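Local structure of Ro sixty-related protein, RSR (Deinococcus radiodurans, 2NVO) at residues 41-46 with 51-56; 56-61 with 499-504; 398-401 with 405-408; 511-516 with 527-532. The protein binds several small RNAs that accumulate during recovery from ultraviolet irradiation and contributes to the resistance of the bacterium to that radiation. All coordinates share one frame; numbering follows the deposited sequence.

Contact 1 of 4, residues 41-46 with 51-56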
loop_
_atom_site.group_PDB
_atom_site.type_symbol
_atom_site.label_atom_id
_atom_site.label_comp_id
_atom_site.label_asym_id
_atom_site.label_seq_id
_atom_site.Cartn_x
_atom_site.Cartn_y
_atom_site.Cartn_z
ATOM N N GLU A 41 9.353 15.057 16.921
ATOM C CA GLU A 41 8.729 15.197 15.612
ATOM C C GLU A 41 9.135 14.058 14.676
ATOM O O GLU A 41 8.292 13.452 14.008
ATOM C CB GLU A 41 9.104 16.540 14.967
ATOM C CG GLU A 41 8.504 17.782 15.626
ATOM C CD GLU A 41 9.375 18.363 16.744
ATOM O OE1 GLU A 41 9.269 19.584 16.998
ATOM O OE2 GLU A 41 10.162 17.612 17.364
ATOM N N SER A 42 10.430 13.777 14.628
ATOM C CA SER A 42 10.959 12.798 13.692
ATOM C C SER A 42 10.630 11.384 14.122
ATOM O O SER A 42 10.344 10.528 13.290
ATOM C CB SER A 42 12.473 12.953 13.550
ATOM O OG SER A 42 12.785 14.172 12.907
ATOM N N ARG A 43 10.695 11.138 15.425
ATOM C CA ARG A 43 10.445 9.807 15.949
ATOM C C ARG A 43 8.973 9.444 15.790
ATOM O O ARG A 43 8.640 8.310 15.473
ATOM C CB ARG A 43 10.875 9.699 17.412
ATOM C CG ARG A 43 10.943 8.265 17.902
ATOM C CD ARG A 43 11.418 8.167 19.344
ATOM N NE ARG A 43 11.314 6.801 19.855
ATOM C CZ ARG A 43 11.821 6.402 21.019
ATOM N NH1 ARG A 43 12.471 7.266 21.790
ATOM N NH2 ARG A 43 11.683 5.145 21.413
ATOM N N LEU A 44 8.095 10.413 16.012
ATOM C CA LEU A 44 6.666 10.187 15.841
ATOM C C LEU A 44 6.312 10.017 14.365
ATOM O O LEU A 44 5.480 9.183 14.020
ATOM C CB LEU A 44 5.846 11.330 16.447
ATOM C CG LEU A 44 4.328 11.202 16.275
ATOM C CD1 LEU A 44 3.805 10.004 17.067
ATOM C CD2 LEU A 44 3.607 12.472 16.689
ATOM N N THR A 45 6.942 10.805 13.493
ATOM C CA THR A 45 6.672 10.682 12.064
ATOM C C THR A 45 7.047 9.274 11.590
ATOM O O THR A 45 6.319 8.650 10.811
ATOM C CB THR A 45 7.432 11.745 11.223
ATOM O OG1 THR A 45 6.833 13.033 11.415
ATOM C CG2 THR A 45 7.361 11.407 9.748
ATOM N N ARG A 46 8.172 8.769 12.076
ATOM C CA ARG A 46 8.591 7.427 11.686
ATOM C C ARG A 46 7.563 6.388 12.108
ATOM O O ARG A 46 7.240 5.483 11.358
ATOM C CB ARG A 46 9.961 7.068 12.252
ATOM C CG ARG A 46 10.456 5.705 11.761
ATOM C CD ARG A 46 11.940 5.499 12.051
ATOM N NE ARG A 46 12.764 6.346 11.198
ATOM C CZ ARG A 46 14.079 6.215 11.050
ATOM N NH1 ARG A 46 14.730 5.265 11.709
ATOM N NH2 ARG A 46 14.744 7.039 10.239
ATOM N N GLY A 51 4.540 2.403 11.142
ATOM C CA GLY A 51 3.616 1.705 12.015
ATOM C C GLY A 51 4.395 0.963 13.075
ATOM O O GLY A 51 3.884 0.050 13.716
ATOM N N VAL A 52 5.649 1.360 13.236
ATOM C CA VAL A 52 6.521 0.802 14.249
ATOM C C VAL A 52 7.461 1.909 14.723
ATOM O O VAL A 52 7.752 2.859 13.986
ATOM C CB VAL A 52 7.341 -0.369 13.685
ATOM C CG1 VAL A 52 8.650 0.147 13.108
ATOM C CG2 VAL A 52 7.610 -1.400 14.763
ATOM N N ASP A 53 7.936 1.778 15.958
ATOM C CA ASP A 53 8.793 2.783 16.576
ATOM C C ASP A 53 10.279 2.406 16.421
ATOM O O ASP A 53 11.049 2.423 17.382
ATOM C CB ASP A 53 8.400 2.925 18.050
ATOM C CG ASP A 53 9.169 4.012 18.767
ATOM O OD1 ASP A 53 9.818 4.845 18.098
ATOM O OD2 ASP A 53 9.117 4.024 20.015
ATOM N N GLY A 54 10.668 2.044 15.203
ATOM C CA GLY A 54 12.039 1.655 14.909
ATOM C C GLY A 54 12.284 1.819 13.426
ATOM O O GLY A 54 11.436 2.370 12.736
ATOM N N GLY A 55 13.424 1.344 12.927
ATOM C CA GLY A 55 13.730 1.485 11.512
ATOM C C GLY A 55 13.341 0.264 10.692
ATOM O O GLY A 55 14.136 -0.226 9.890
ATOM N N THR A 56 12.123 -0.233 10.879
ATOM C CA THR A 56 11.708 -1.463 10.205
ATOM C C THR A 56 10.359 -1.274 9.536
ATOM O O THR A 56 9.414 -0.860 10.175
ATOM C CB THR A 56 11.550 -2.630 11.189
ATOM O OG1 THR A 56 12.758 -2.809 11.934
ATOM C CG2 THR A 56 11.234 -3.927 10.433
HETATM O O HOH W 1 9.921 5.778 15.444
#
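Arg43 lays the NE side of its guanidinium against the carboxylate of Asp53 in a salt bridge that uses two nitrogens, one for each oxygen. Arg43 NE points at Asp53 OD1 over 3.0 Å on a nearly straight line (177°), within the guanidinium plane and into the syn lone pair. The second bond, from Arg43 NH2 to Asp53 OD2 at 3.1 Å, is more bent (142°), and Asp53 OD2 lies out of the guanidinium plane, in keeping with the turn between the two flat groups. An extended chain carries the guanidinium of Arg43 out from the helix to the loop, a span that suits a long basic residue. A water donates to both Arg43 O and Asp53 OD1, and Thr69 OG1 bonds Asp53 OD2. Arg46, bent at chi3, passes its CD 3.2 Å from Gly54 O; its NH2 goes on to the carbonyls of Val534 and Arg510. Gly51 has positive phi (84°), where a side chain would jam against the preceding carbonyl, so glycine suits the turn. At Gly55 a side chain would crowd NH1 of Arg46, so a residue without one suits the place. This is a helix-loop-strand connection, in which helix 40-50 is followed at once by a glycine of positive phi and the chain folds back beside it before entering edge strand 56-59.

Contact 2 of 4, residues 56-61 with 499-504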
loop_
_atom_site.group_PDB
_atom_site.type_symbol
_atom_site.label_atom_id
_atom_site.label_comp_id
_atom_site.label_asym_id
_atom_site.label_seq_id
_atom_site.Cartn_x
_atom_site.Cartn_y
_atom_site.Cartn_z
ATOM N N THR A 56 12.123 -0.233 10.879
ATOM C CA THR A 56 11.708 -1.463 10.205
ATOM C C THR A 56 10.359 -1.274 9.536
ATOM O O THR A 56 9.414 -0.860 10.175
ATOM C CB THR A 56 11.550 -2.630 11.189
ATOM O OG1 THR A 56 12.758 -2.809 11.934
ATOM C CG2 THR A 56 11.234 -3.927 10.433
ATOM N N PHE A 57 10.277 -1.553 8.243
ATOM C CA PHE A 57 8.983 -1.591 7.571
ATOM C C PHE A 57 8.554 -3.042 7.347
ATOM O O PHE A 57 9.198 -3.780 6.606
ATOM C CB PHE A 57 9.026 -0.841 6.238
ATOM C CG PHE A 57 7.694 -0.785 5.535
ATOM C CD1 PHE A 57 6.599 -0.192 6.149
ATOM C CD2 PHE A 57 7.540 -1.305 4.274
ATOM C CE1 PHE A 57 5.362 -0.137 5.513
ATOM C CE2 PHE A 57 6.311 -1.250 3.621
ATOM C CZ PHE A 57 5.217 -0.672 4.255
ATOM N N TYR A 58 7.473 -3.445 7.999
ATOM C CA TYR A 58 6.896 -4.757 7.762
ATOM C C TYR A 58 5.947 -4.625 6.594
ATOM O O TYR A 58 4.852 -4.078 6.723
ATOM C CB TYR A 58 6.178 -5.275 9.005
ATOM C CG TYR A 58 7.132 -5.657 10.114
ATOM C CD1 TYR A 58 7.810 -6.868 10.088
ATOM C CD2 TYR A 58 7.371 -4.793 11.178
ATOM C CE1 TYR A 58 8.686 -7.221 11.099
ATOM C CE2 TYR A 58 8.246 -5.135 12.185
ATOM C CZ TYR A 58 8.895 -6.346 12.142
ATOM O OH TYR A 58 9.761 -6.680 13.154
ATOM N N ALA A 59 6.400 -5.104 5.443
ATOM C CA ALA A 59 5.774 -4.789 4.170
ATOM C C ALA A 59 4.939 -5.985 3.938
ATOM O O ALA A 59 5.399 -6.974 3.367
ATOM C CB ALA A 59 6.819 -4.648 3.079
ATOM N N SER A 60 3.699 -5.909 4.391
ATOM C CA SER A 60 3.143 -7.118 4.924
ATOM C C SER A 60 1.868 -7.730 4.396
ATOM O O SER A 60 1.266 -7.316 3.401
ATOM C CB SER A 60 3.103 -7.039 6.443
ATOM O OG SER A 60 4.318 -7.523 6.976
ATOM N N ALA A 61 1.478 -8.723 5.174
ATOM C CA ALA A 61 0.776 -9.897 4.737
ATOM C C ALA A 61 1.032 -10.765 5.953
ATOM O O ALA A 61 0.916 -11.994 5.916
ATOM C CB ALA A 61 1.450 -10.480 3.517
ATOM N N ALA A 499 11.629 -12.289 3.727
ATOM C CA ALA A 499 11.945 -12.415 5.138
ATOM C C ALA A 499 10.688 -12.300 6.002
ATOM O O ALA A 499 9.715 -11.665 5.620
ATOM C CB ALA A 499 12.955 -11.351 5.550
ATOM N N THR A 500 10.707 -12.924 7.167
ATOM C CA THR A 500 9.633 -12.721 8.137
ATOM C C THR A 500 10.187 -11.886 9.301
ATOM O O THR A 500 9.461 -11.120 9.928
ATOM C CB THR A 500 9.042 -14.068 8.645
ATOM O OG1 THR A 500 10.086 -14.856 9.194
ATOM C CG2 THR A 500 8.401 -14.850 7.498
ATOM N N GLU A 501 11.490 -12.003 9.548
ATOM C CA GLU A 501 12.143 -11.230 10.601
ATOM C C GLU A 501 13.676 -11.245 10.476
ATOM O O GLU A 501 14.287 -12.289 10.235
ATOM C CB GLU A 501 11.726 -11.759 11.979
ATOM C CG GLU A 501 12.134 -10.855 13.135
ATOM C CD GLU A 501 11.539 -9.454 13.020
ATOM O OE1 GLU A 501 10.312 -9.312 13.197
ATOM O OE2 GLU A 501 12.291 -8.489 12.745
ATOM N N PHE A 502 14.279 -10.067 10.602
ATOM C CA PHE A 502 15.725 -9.910 10.726
ATOM C C PHE A 502 15.961 -8.536 11.322
ATOM O O PHE A 502 15.047 -7.733 11.385
ATOM C CB PHE A 502 16.437 -10.072 9.376
ATOM C CG PHE A 502 16.100 -8.997 8.361
ATOM C CD1 PHE A 502 16.899 -7.861 8.235
ATOM C CD2 PHE A 502 15.003 -9.131 7.533
ATOM C CE1 PHE A 502 16.611 -6.877 7.298
ATOM C CE2 PHE A 502 14.702 -8.158 6.591
ATOM C CZ PHE A 502 15.506 -7.026 6.470
ATOM N N SER A 503 17.163 -8.264 11.808
ATOM C CA SER A 503 17.432 -6.934 12.343
ATOM C C SER A 503 18.866 -6.485 12.075
ATOM O O SER A 503 19.837 -7.117 12.512
ATOM C CB SER A 503 17.079 -6.837 13.831
ATOM O OG SER A 503 17.847 -7.739 14.593
ATOM N N ILE A 504 18.973 -5.387 11.335
ATOM C CA ILE A 504 20.257 -4.826 10.931
ATOM C C ILE A 504 20.264 -3.368 11.319
ATOM O O ILE A 504 21.233 -2.873 11.891
ATOM C CB ILE A 504 20.431 -4.896 9.411
ATOM C CG1 ILE A 504 20.333 -6.351 8.923
ATOM C CG2 ILE A 504 21.741 -4.220 8.985
ATOM C CD1 ILE A 504 21.639 -7.028 8.640
HETATM O O HOH W 2 14.364 -4.901 11.623
#
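The ring of Tyr58 carries Thr56 CG2 over one face, 3.6 Å above the plane and displaced toward the rim, while its edge meets the oxygens of the other segment. Thr500 O lies near the ring plane 4.1 Å from Tyr58 CE1, and Glu501 OE1 sits close to the same plane beyond the hydroxyl. Ring and carboxylate planes stand 72° apart. Tyr58 OH donates to Glu501 OE1 over 2.7 Å, using the syn lone pair of that oxygen. Glu501 reaches the hydroxyl by folding at chi2 (59°), which also leaves its OE2 3.3 Å from Phe502 N, a weak and bent bond. Outside the two segments, Tyr58 stacks on the ring of His64. A water lies in hydrogen-bonding reach of both Thr56 OG1 and Phe502 O and probably bridges strand 56-59 and the loop. Tyrosine suits this place because its flat ring spans the distance between backbones whose nearest CA atoms, Tyr58 CA and Thr500 CA, are 8.4 Å apart, and still ends in a donor. The contact joins a TROVE segment to the VWFA-like domain at the surface, and its chemistry, a single short phenol-carboxylate bond probably aided by water, implies a polar attachment with little apolar burial.

Contact 3 of 4, residues 398-401 with 405-408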
loop_
_atom_site.group_PDB
_atom_site.type_symbol
_atom_site.label_atom_id
_atom_site.label_comp_id
_atom_site.label_asym_id
_atom_site.label_seq_id
_atom_site.Cartn_x
_atom_site.Cartn_y
_atom_site.Cartn_z
ATOM N N ILE A 398 14.546 -0.084 -12.331
ATOM C CA ILE A 398 13.919 1.158 -11.862
ATOM C C ILE A 398 14.921 2.210 -11.399
ATOM O O ILE A 398 14.844 3.369 -11.825
ATOM C CB ILE A 398 12.889 0.901 -10.750
ATOM C CG1 ILE A 398 11.666 0.200 -11.339
ATOM C CG2 ILE A 398 12.469 2.214 -10.101
ATOM C CD1 ILE A 398 10.553 -0.137 -10.330
ATOM N N ALA A 399 15.840 1.823 -10.512
ATOM C CA ALA A 399 16.884 2.738 -10.046
ATOM C C ALA A 399 17.733 3.254 -11.213
ATOM O O ALA A 399 17.891 4.467 -11.384
ATOM C CB ALA A 399 17.761 2.080 -9.002
ATOM N N LEU A 400 18.253 2.328 -12.016
ATOM C CA LEU A 400 19.087 2.681 -13.155
ATOM C C LEU A 400 18.408 3.674 -14.094
ATOM O O LEU A 400 19.052 4.584 -14.601
ATOM C CB LEU A 400 19.540 1.426 -13.896
ATOM C CG LEU A 400 20.603 0.660 -13.099
ATOM C CD1 LEU A 400 20.702 -0.792 -13.524
ATOM C CD2 LEU A 400 21.971 1.355 -13.188
ATOM N N ARG A 401 17.105 3.519 -14.290
ATOM C CA ARG A 401 16.369 4.361 -15.219
ATOM C C ARG A 401 15.820 5.662 -14.614
ATOM O O ARG A 401 15.443 6.558 -15.356
ATOM C CB ARG A 401 15.231 3.566 -15.885
ATOM C CG ARG A 401 15.737 2.502 -16.856
ATOM C CD ARG A 401 14.615 1.807 -17.633
ATOM N NE ARG A 401 15.131 0.598 -18.283
ATOM C CZ ARG A 401 14.402 -0.451 -18.655
ATOM N NH1 ARG A 401 13.090 -0.455 -18.460
ATOM N NH2 ARG A 401 14.991 -1.510 -19.214
ATOM N N ASP A 405 21.905 8.661 -10.202
ATOM C CA ASP A 405 22.938 7.685 -10.419
ATOM C C ASP A 405 22.572 6.394 -9.715
ATOM O O ASP A 405 21.879 6.384 -8.698
ATOM C CB ASP A 405 24.272 8.206 -9.902
ATOM C CG ASP A 405 25.450 7.684 -10.699
ATOM O OD1 ASP A 405 26.589 8.061 -10.351
ATOM O OD2 ASP A 405 25.249 6.911 -11.670
ATOM N N ALA A 406 23.030 5.294 -10.273
ATOM C CA ALA A 406 22.786 4.009 -9.654
ATOM C C ALA A 406 23.862 3.092 -10.178
ATOM O O ALA A 406 24.254 3.180 -11.326
ATOM C CB ALA A 406 21.426 3.501 -10.031
ATOM N N LEU A 407 24.372 2.232 -9.328
ATOM C CA LEU A 407 25.329 1.259 -9.789
ATOM C C LEU A 407 24.864 -0.016 -9.105
ATOM O O LEU A 407 24.508 0.052 -7.941
ATOM C CB LEU A 407 26.718 1.656 -9.290
ATOM C CG LEU A 407 27.826 0.603 -9.332
ATOM C CD1 LEU A 407 28.137 0.192 -10.745
ATOM C CD2 LEU A 407 29.088 1.166 -8.671
ATOM N N THR A 408 24.861 -1.144 -9.813
ATOM C CA THR A 408 24.494 -2.431 -9.185
ATOM C C THR A 408 25.697 -3.345 -9.014
ATOM O O THR A 408 26.458 -3.590 -9.957
ATOM C CB THR A 408 23.426 -3.188 -9.972
ATOM O OG1 THR A 408 24.029 -3.749 -11.147
ATOM C CG2 THR A 408 22.286 -2.255 -10.357
#
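Leu400 spreads its two methyl branches over the strand: CD2 lies 3.9 Å from Ala406 CB and 3.5 Å from Ala406 O, while CD1 meets Thr408 CG2 at 3.8 Å. The fork is set by chi1 of -73°, which holds CG anti to the carbonyl carbon and beside the backbone N, and by chi2 of 159°, which brings both branches round to the strand. A leucine suits the place, since a single side chain can cover two strand residues that point the same way, Ala406 and Thr408. Thr408 turns its methyl, not its hydroxyl, to the leucine. With chi1 at 74°, CG2 stands anti to the carbonyl carbon and OG1 falls between the backbone N and that carbon, and the two side chains meet at about a right angle. Ala399 contributes its CB, 4.1 Å from Ala406 CB; two such small groups let the helix come close, with Leu400 CA and Ala406 CA 5.3 Å apart. No hydrogen bond joins the segments, so apolar packing carries the contact. Helix 388-402 and strand 405-411 are the second half of a beta-alpha-beta unit that begins with strand 364-369. Ala399 also touches Leu367 of that strand, Leu400 touches Ile420, and Leu407, pointing away from the helix, rests on Leu366.

Contact 4 of 4, residues 511-516 with 527-532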
loop_
_atom_site.group_PDB
_atom_site.type_symbol
_atom_site.label_atom_id
_atom_site.label_comp_id
_atom_site.label_asym_id
_atom_site.label_seq_id
_atom_site.Cartn_x
_atom_site.Cartn_y
_atom_site.Cartn_z
ATOM N N ASP A 511 19.699 6.563 10.118
ATOM C CA ASP A 511 20.211 6.377 8.764
ATOM C C ASP A 511 20.006 4.950 8.227
ATOM O O ASP A 511 20.610 4.583 7.237
ATOM C CB ASP A 511 21.697 6.791 8.668
ATOM C CG ASP A 511 22.594 6.064 9.687
ATOM O OD1 ASP A 511 22.103 5.208 10.453
ATOM O OD2 ASP A 511 23.812 6.349 9.725
ATOM N N MET A 512 19.146 4.170 8.876
ATOM C CA MET A 512 18.988 2.761 8.516
ATOM C C MET A 512 17.528 2.339 8.478
ATOM O O MET A 512 16.733 2.732 9.332
ATOM C CB MET A 512 19.720 1.863 9.522
ATOM C CG MET A 512 21.181 2.199 9.669
ATOM S SD MET A 512 22.015 1.201 10.922
ATOM C CE MET A 512 22.451 -0.266 9.990
ATOM N N LEU A 513 17.194 1.498 7.507
ATOM C CA LEU A 513 15.830 0.986 7.372
ATOM C C LEU A 513 15.881 -0.485 6.977
ATOM O O LEU A 513 16.591 -0.839 6.042
ATOM C CB LEU A 513 15.088 1.753 6.276
ATOM C CG LEU A 513 13.671 1.236 5.989
ATOM C CD1 LEU A 513 12.792 1.556 7.160
ATOM C CD2 LEU A 513 13.102 1.849 4.695
ATOM N N ASP A 514 15.135 -1.323 7.686
ATOM C CA ASP A 514 14.951 -2.724 7.311
ATOM C C ASP A 514 13.550 -2.860 6.724
ATOM O O ASP A 514 12.568 -2.411 7.327
ATOM C CB ASP A 514 15.043 -3.635 8.542
ATOM C CG ASP A 514 16.455 -3.782 9.074
ATOM O OD1 ASP A 514 17.421 -3.401 8.377
ATOM O OD2 ASP A 514 16.606 -4.305 10.193
ATOM N N VAL A 515 13.461 -3.473 5.552
ATOM C CA VAL A 515 12.184 -3.786 4.933
ATOM C C VAL A 515 12.043 -5.292 4.987
ATOM O O VAL A 515 12.811 -6.028 4.354
ATOM C CB VAL A 515 12.151 -3.356 3.473
ATOM C CG1 VAL A 515 10.801 -3.742 2.814
ATOM C CG2 VAL A 515 12.442 -1.841 3.354
ATOM N N VAL A 516 11.061 -5.743 5.753
ATOM C CA VAL A 516 10.861 -7.165 5.983
ATOM C C VAL A 516 9.704 -7.617 5.095
ATOM O O VAL A 516 8.562 -7.222 5.298
ATOM C CB VAL A 516 10.521 -7.431 7.464
ATOM C CG1 VAL A 516 10.400 -8.941 7.731
ATOM C CG2 VAL A 516 11.589 -6.822 8.359
ATOM N N THR A 527 11.748 5.054 -1.060
ATOM C CA THR A 527 12.063 6.331 -1.684
ATOM C C THR A 527 11.897 7.459 -0.670
ATOM O O THR A 527 12.739 8.342 -0.580
ATOM C CB THR A 527 11.147 6.584 -2.891
ATOM O OG1 THR A 527 11.397 5.584 -3.885
ATOM C CG2 THR A 527 11.409 7.968 -3.487
ATOM N N ALA A 528 10.806 7.432 0.086
ATOM C CA ALA A 528 10.573 8.476 1.084
ATOM C C ALA A 528 11.693 8.472 2.109
ATOM O O ALA A 528 12.183 9.522 2.519
ATOM C CB ALA A 528 9.229 8.278 1.768
ATOM N N PHE A 529 12.099 7.276 2.528
ATOM C CA PHE A 529 13.203 7.138 3.475
ATOM C C PHE A 529 14.505 7.712 2.903
ATOM O O PHE A 529 15.232 8.435 3.589
ATOM C CB PHE A 529 13.390 5.664 3.852
ATOM C CG PHE A 529 14.637 5.395 4.639
ATOM C CD1 PHE A 529 15.751 4.866 4.023
ATOM C CD2 PHE A 529 14.694 5.677 5.993
ATOM C CE1 PHE A 529 16.903 4.604 4.735
ATOM C CE2 PHE A 529 15.852 5.424 6.719
ATOM C CZ PHE A 529 16.964 4.894 6.082
ATOM N N ALA A 530 14.810 7.383 1.653
ATOM C CA ALA A 530 16.064 7.822 1.046
ATOM C C ALA A 530 16.110 9.346 0.926
ATOM O O ALA A 530 17.182 9.948 1.003
ATOM C CB ALA A 530 16.258 7.190 -0.326
ATOM N N ARG A 531 14.941 9.950 0.721
ATOM C CA ARG A 531 14.827 11.404 0.618
ATOM C C ARG A 531 14.907 12.070 1.985
ATOM O O ARG A 531 14.857 13.293 2.077
ATOM C CB ARG A 531 13.507 11.801 -0.049
ATOM C CG ARG A 531 13.404 11.461 -1.518
ATOM C CD ARG A 531 12.058 11.914 -2.121
ATOM N NE ARG A 531 10.918 11.459 -1.324
ATOM C CZ ARG A 531 9.738 11.106 -1.829
ATOM N NH1 ARG A 531 9.538 11.144 -3.141
ATOM N NH2 ARG A 531 8.757 10.706 -1.027
ATOM N N GLY A 532 15.013 11.270 3.043
ATOM C CA GLY A 532 15.076 11.790 4.398
ATOM C C GLY A 532 13.731 12.111 5.042
ATOM O O GLY A 532 13.689 12.808 6.050
#
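Segment 511-516 runs as an extended strand from Met512 onward, and segment 527-532 holds the last turn of helix 522-530 and the residues that leave it, ending in a Schellman motif. The two belong to the VWFA-like domain, an alpha/beta fold in which helices pack on a central, mostly parallel sheet, and here the closing helix lies on strand 512-517. Backbones come nearest at Leu513 and Phe529, whose CA atoms are 7.7 Å apart. At the helix end, Gly532 N bonds back to Phe529 O over 2.9 Å and Arg531 N to Thr527 O; Gly532 has positive phi (83°), at which a CB would press on the preceding carbonyl, so glycine fits the turn.

Between the segments, one side chain does most of the work. Phe529 points from the helix to the strand, its CG anti to the backbone N (chi1 170°), which carries the ring across to the strand, one face over Leu513. Leu513 points back at it, and the two side chains lie alongside, running in opposite senses. Large apolar residues suit this buried interface, where the ring also touches Lys491 and Ile493 of the adjacent strand. Its rim approaches the main chain as well: Phe529 CZ is 3.7 Å from Asp511 C, near the ring plane, and 3.5 Å from Met512 C. No hydrogen bond crosses here. The central feature is a CH-pi contact, with Leu513 CB 3.6 Å from the centroid of the Phe529 ring and 8° off its normal.

Overall arrangement
Contacts 1, 2 and 4 gather at one edge of the mixed sheet, whereas contact 3 lies near the opposite edge, on strand 405-411, next to the outermost strand 415-417, its centre about 17 Å from that of contact 4. Contact 4 is buried and contact 3 partly buried, and both pack a helix on a strand through apolar groups. Contact 2, at the surface, and contact 1, partly buried, rely on charged and polar groups. Contacts 1 and 2 share Thr56, where the loop becomes strand 56-59. That strand pairs with strand 512-517 of contact 4 through Gly55 O to Asp514 N and Phe57 N to Asp514 O, probable hydrogen bonds by which a TROVE strand extends the VWFA-like sheet.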